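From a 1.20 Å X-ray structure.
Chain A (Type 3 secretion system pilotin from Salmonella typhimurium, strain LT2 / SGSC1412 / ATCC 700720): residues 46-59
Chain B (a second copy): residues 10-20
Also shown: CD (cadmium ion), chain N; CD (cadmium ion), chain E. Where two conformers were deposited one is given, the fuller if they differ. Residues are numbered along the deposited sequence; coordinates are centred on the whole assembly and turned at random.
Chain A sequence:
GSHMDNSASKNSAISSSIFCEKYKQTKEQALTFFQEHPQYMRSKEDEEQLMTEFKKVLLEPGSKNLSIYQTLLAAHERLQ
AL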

# COMPACT_ATOMS: atom_id res chain seq x y z
N ASP A 46 14.29 3.07 18.90
CA ASP A 46 14.40 2.53 17.53
C ASP A 46 13.13 2.84 16.75
O ASP A 46 13.19 3.22 15.58
CB ASP A 46 14.60 1.03 17.53
CG ASP A 46 15.98 0.52 17.88
OD1 ASP A 46 16.80 1.31 18.30
OD2 ASP A 46 16.22 -0.70 17.79
N GLU A 47 11.97 2.72 17.39
CA GLU A 47 10.66 2.97 16.72
C GLU A 47 10.60 4.44 16.29
O GLU A 47 10.17 4.74 15.15
CB GLU A 47 9.47 2.57 17.61
CG GLU A 47 8.14 2.95 16.99
CD GLU A 47 7.61 4.34 17.32
OE1 GLU A 47 8.09 4.97 18.27
OE2 GLU A 47 6.68 4.77 16.63
N GLU A 48 11.09 5.37 17.13
CA GLU A 48 10.99 6.79 16.80
C GLU A 48 11.94 7.09 15.61
O GLU A 48 11.56 7.81 14.70
CB GLU A 48 11.39 7.63 18.01
CG GLU A 48 10.39 7.58 19.16
CD GLU A 48 10.97 8.13 20.46
OE1 GLU A 48 12.12 8.68 20.46
OE2 GLU A 48 10.27 8.04 21.49
N GLN A 49 13.13 6.49 15.58
CA GLN A 49 14.07 6.63 14.45
C GLN A 49 13.42 6.05 13.18
O GLN A 49 13.57 6.63 12.13
CB GLN A 49 15.43 5.99 14.75
CG GLN A 49 16.20 6.68 15.86
CD GLN A 49 17.69 6.58 15.69
OE1 GLN A 49 18.24 5.60 15.16
NE2 GLN A 49 18.39 7.61 16.15
N LEU A 50 12.71 4.92 13.34
CA LEU A 50 12.12 4.32 12.14
C LEU A 50 11.05 5.24 11.55
O LEU A 50 10.97 5.41 10.34
CB LEU A 50 11.53 2.98 12.49
CG LEU A 50 10.92 2.24 11.32
CD1 LEU A 50 11.98 1.70 10.38
CD2 LEU A 50 10.06 1.07 11.81
N MET A 51 10.24 5.81 12.41
CA MET A 51 9.16 6.72 11.91
C MET A 51 9.72 7.98 11.24
O MET A 51 9.24 8.37 10.20
CB MET A 51 8.22 7.14 13.03
CG MET A 51 7.39 5.99 13.53
SD MET A 51 6.32 5.24 12.28
CE MET A 51 7.34 3.89 11.70
N THR A 52 10.82 8.50 11.76
CA THR A 52 11.53 9.62 11.14
C THR A 52 11.99 9.22 9.74
O THR A 52 11.76 9.94 8.75
CB THR A 52 12.69 10.11 12.00
OG1 THR A 52 12.15 10.57 13.25
CG2 THR A 52 13.50 11.20 11.35
N GLU A 53 12.62 8.05 9.63
CA GLU A 53 13.14 7.62 8.31
C GLU A 53 11.96 7.33 7.37
O GLU A 53 11.99 7.65 6.18
CB GLU A 53 14.04 6.42 8.51
CG GLU A 53 14.84 6.09 7.28
CD GLU A 53 15.79 7.18 6.84
OE1 GLU A 53 16.35 7.88 7.71
OE2 GLU A 53 15.95 7.36 5.62
N PHE A 54 10.93 6.65 7.87
CA PHE A 54 9.76 6.28 7.07
C PHE A 54 9.17 7.53 6.41
O PHE A 54 8.82 7.50 5.29
CB PHE A 54 8.80 5.54 8.02
CG PHE A 54 7.45 5.14 7.50
CD1 PHE A 54 7.32 4.32 6.39
CD2 PHE A 54 6.32 5.59 8.16
CE1 PHE A 54 6.06 3.88 6.00
CE2 PHE A 54 5.06 5.12 7.78
CZ PHE A 54 4.95 4.35 6.66
N LYS A 55 8.97 8.57 7.22
CA LYS A 55 8.44 9.84 6.66
C LYS A 55 9.35 10.37 5.53
O LYS A 55 8.82 10.88 4.53
CB LYS A 55 8.20 10.85 7.77
CG LYS A 55 7.06 10.53 8.71
CD LYS A 55 7.07 11.48 9.86
CE LYS A 55 6.39 11.04 11.11
NZ LYS A 55 6.46 12.19 12.04
N LYS A 56 10.64 10.22 5.68
CA LYS A 56 11.58 10.67 4.62
C LYS A 56 11.42 9.80 3.35
O LYS A 56 11.36 10.32 2.21
CB LYS A 56 12.99 10.58 5.17
CG LYS A 56 13.26 11.65 6.22
CD LYS A 56 14.69 11.64 6.76
CE LYS A 56 14.87 12.62 7.90
NZ LYS A 56 16.24 12.58 8.48
N VAL A 57 11.26 8.47 3.54
CA VAL A 57 11.12 7.56 2.37
C VAL A 57 9.86 7.93 1.62
O VAL A 57 9.87 7.96 0.40
CB VAL A 57 11.05 6.09 2.84
CG1 VAL A 57 10.57 5.17 1.72
CG2 VAL A 57 12.38 5.61 3.35
N LEU A 58 8.77 8.22 2.34
CA LEU A 58 7.47 8.47 1.69
C LEU A 58 7.51 9.78 0.90
O LEU A 58 6.63 9.98 0.05
CB LEU A 58 6.33 8.50 2.71
CG LEU A 58 6.06 7.12 3.33
CD1 LEU A 58 4.97 7.30 4.37
CD2 LEU A 58 5.67 6.13 2.25
N LEU A 59 8.45 10.70 1.20
CA LEU A 59 8.59 11.98 0.42
C LEU A 59 9.29 11.70 -0.92
O LEU A 59 9.26 12.57 -1.78
CB LEU A 59 9.34 13.01 1.27
CG LEU A 59 8.52 13.67 2.37
CD1 LEU A 59 9.45 14.36 3.36
CD2 LEU A 59 7.40 14.59 1.89
CD CD N . -6.22 6.59 3.04
CD CD E . -5.99 2.92 4.62
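Chain B 10-20: KNSAISSSIFC

Residues 10-20 of chain B form a helix that packs nearly parallel to the helix of chain A residues 46-59, through a contact that is largely apolar and has no hydrogen bond between the two stretches. The N-to-C directions of the helices differ by 20°, with a signed crossing angle of -20°, and their axes approach to 11.0 Å. This spacing leaves the backbones well apart, and side chains fill the gap, burying 428 Å² in total.

The small crossing angle keeps the helices alongside each other over several turns. Going along both chains from N to C, the CA of Glu A47 lies 8.1 Å from the CA of Asn B11, the CA of Met A51 lies 7.3 Å from the CA of Ser B15, the CA of Lys A55 lies 7.7 Å from the CA of Ile B18, and the CA of Leu A58 lies 7.7 Å from the CA of Phe B19.

Chain B is helical throughout, with phi/psi of -70/-38 at Asn B11 and -60/-50 at Ile B18. Its backbone bonds follow the i to i+4 pattern from Ile B14 N to Lys B10 O (2.9 Å) through Cys B20 N to Ser B16 O (2.8 Å), and a wider pi-type turn occurs at 18-20. Two serines return their hydroxyls to the helix backbone: Ser B15 OG, in the p rotamer, donates to Asn B11 O at 2.9 Å, and Ser B16 OG, in the m rotamer, donates to Ser B12 O at the same distance. The first of these lets a polar side chain lie beside apolar neighbours with its hydroxyl proton satisfied within its own helix.

Ile B18 is the centre of the contact and has the largest covered area of any residue in either stretch. Its CA-to-CB bond points toward chain A, and its side chain is a knob in a hole formed by Met A51, Phe A54, Lys A55 and Leu A58. Ile B18 CD1 lies 3.9 Å from Met A51 SD and 3.8 Å from Lys A55 CE, so the aliphatic part of the lysine closes one part of the hole. Ile B18 CG2 lies 3.9 Å from both Phe A54 CE2 and Leu A58 CD1.

One turn earlier, Ile B14 CG2 reaches Met A51 SD at 4.1 Å, and Ser B15 CB lies 4.2 Å from the same sulfur. The Phe A54 ring presents its edge to the backbone of chain B, with CE2 3.6 Å from Ser B15 O. Phe B19 extends the apolar surface: its CB is 4.2 Å from Phe A54 CZ, and its CD2 is 3.9 Å from Leu A58 CD2. At the N-terminal end, Asn B11 OD1 comes within 3.5 Å of Glu A47 CG. Cys B20 lies beyond the contact and instead binds both cadmium ions through SG, at 2.5 Å from each CD.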

# COMPACT_ATOMS: atom_id res chain seq x y z
N LYS B 10 -0.02 -0.82 18.14
CA LYS B 10 0.14 0.66 18.33
C LYS B 10 0.99 1.16 17.17
O LYS B 10 0.67 2.23 16.58
CB LYS B 10 0.76 0.96 19.69
CG LYS B 10 -0.13 0.69 20.89
CD LYS B 10 -0.50 1.89 21.70
CE LYS B 10 -1.56 1.56 22.73
NZ LYS B 10 -2.90 1.44 22.10
N ASN B 11 2.05 0.43 16.84
CA ASN B 11 2.95 0.86 15.74
C ASN B 11 2.29 0.75 14.37
O ASN B 11 2.56 1.58 13.50
CB ASN B 11 4.27 0.10 15.75
CG ASN B 11 5.09 0.42 16.98
OD1 ASN B 11 4.98 1.53 17.50
ND2 ASN B 11 6.06 -0.40 17.31
N SER B 12 1.49 -0.31 14.14
CA SER B 12 0.65 -0.43 12.91
C SER B 12 -0.24 0.81 12.83
O SER B 12 -0.35 1.35 11.74
CB SER B 12 -0.18 -1.70 12.84
OG SER B 12 -1.10 -1.66 11.73
N ALA B 13 -0.92 1.20 13.92
CA ALA B 13 -1.86 2.34 13.92
C ALA B 13 -1.09 3.61 13.56
O ALA B 13 -1.53 4.33 12.66
CB ALA B 13 -2.60 2.47 15.20
N ILE B 14 0.06 3.83 14.19
CA ILE B 14 0.81 5.07 13.92
C ILE B 14 1.27 5.05 12.45
O ILE B 14 1.10 6.05 11.73
CB ILE B 14 1.99 5.21 14.90
CG1 ILE B 14 1.47 5.53 16.30
CG2 ILE B 14 2.97 6.26 14.43
CD1 ILE B 14 1.08 6.97 16.55
N SER B 15 1.89 3.96 12.01
CA SER B 15 2.53 3.93 10.68
C SER B 15 1.44 3.99 9.60
O SER B 15 1.61 4.68 8.59
CB SER B 15 3.48 2.77 10.53
OG SER B 15 2.81 1.53 10.66
N SER B 16 0.34 3.26 9.79
CA SER B 16 -0.74 3.23 8.78
C SER B 16 -1.36 4.63 8.70
O SER B 16 -1.73 5.04 7.60
CB SER B 16 -1.80 2.19 9.04
OG SER B 16 -1.27 0.85 9.03
N SER B 17 -1.49 5.34 9.81
CA SER B 17 -2.07 6.71 9.76
C SER B 17 -1.15 7.65 8.99
O SER B 17 -1.62 8.41 8.21
CB SER B 17 -2.34 7.19 11.17
OG SER B 17 -2.82 8.52 11.14
N ILE B 18 0.16 7.51 9.18
CA ILE B 18 1.12 8.30 8.37
C ILE B 18 0.92 7.97 6.89
O ILE B 18 0.76 8.86 6.06
CB ILE B 18 2.56 8.03 8.81
CG1 ILE B 18 2.85 8.57 10.22
CG2 ILE B 18 3.52 8.65 7.78
CD1 ILE B 18 4.11 8.06 10.81
N PHE B 19 0.90 6.68 6.52
CA PHE B 19 0.89 6.28 5.11
C PHE B 19 -0.44 6.70 4.47
O PHE B 19 -0.51 7.14 3.32
CB PHE B 19 1.04 4.76 5.06
CG PHE B 19 1.18 4.19 3.68
CD1 PHE B 19 0.09 3.65 3.00
CD2 PHE B 19 2.43 4.11 3.07
CE1 PHE B 19 0.25 3.07 1.77
CE2 PHE B 19 2.58 3.53 1.82
CZ PHE B 19 1.48 3.03 1.15
N CYS B 20 -1.55 6.40 5.17
CA CYS B 20 -2.90 6.45 4.60
C CYS B 20 -3.64 7.76 4.93
O CYS B 20 -4.50 8.14 4.10
CB CYS B 20 -3.68 5.24 5.11
SG CYS B 20 -5.50 5.33 5.10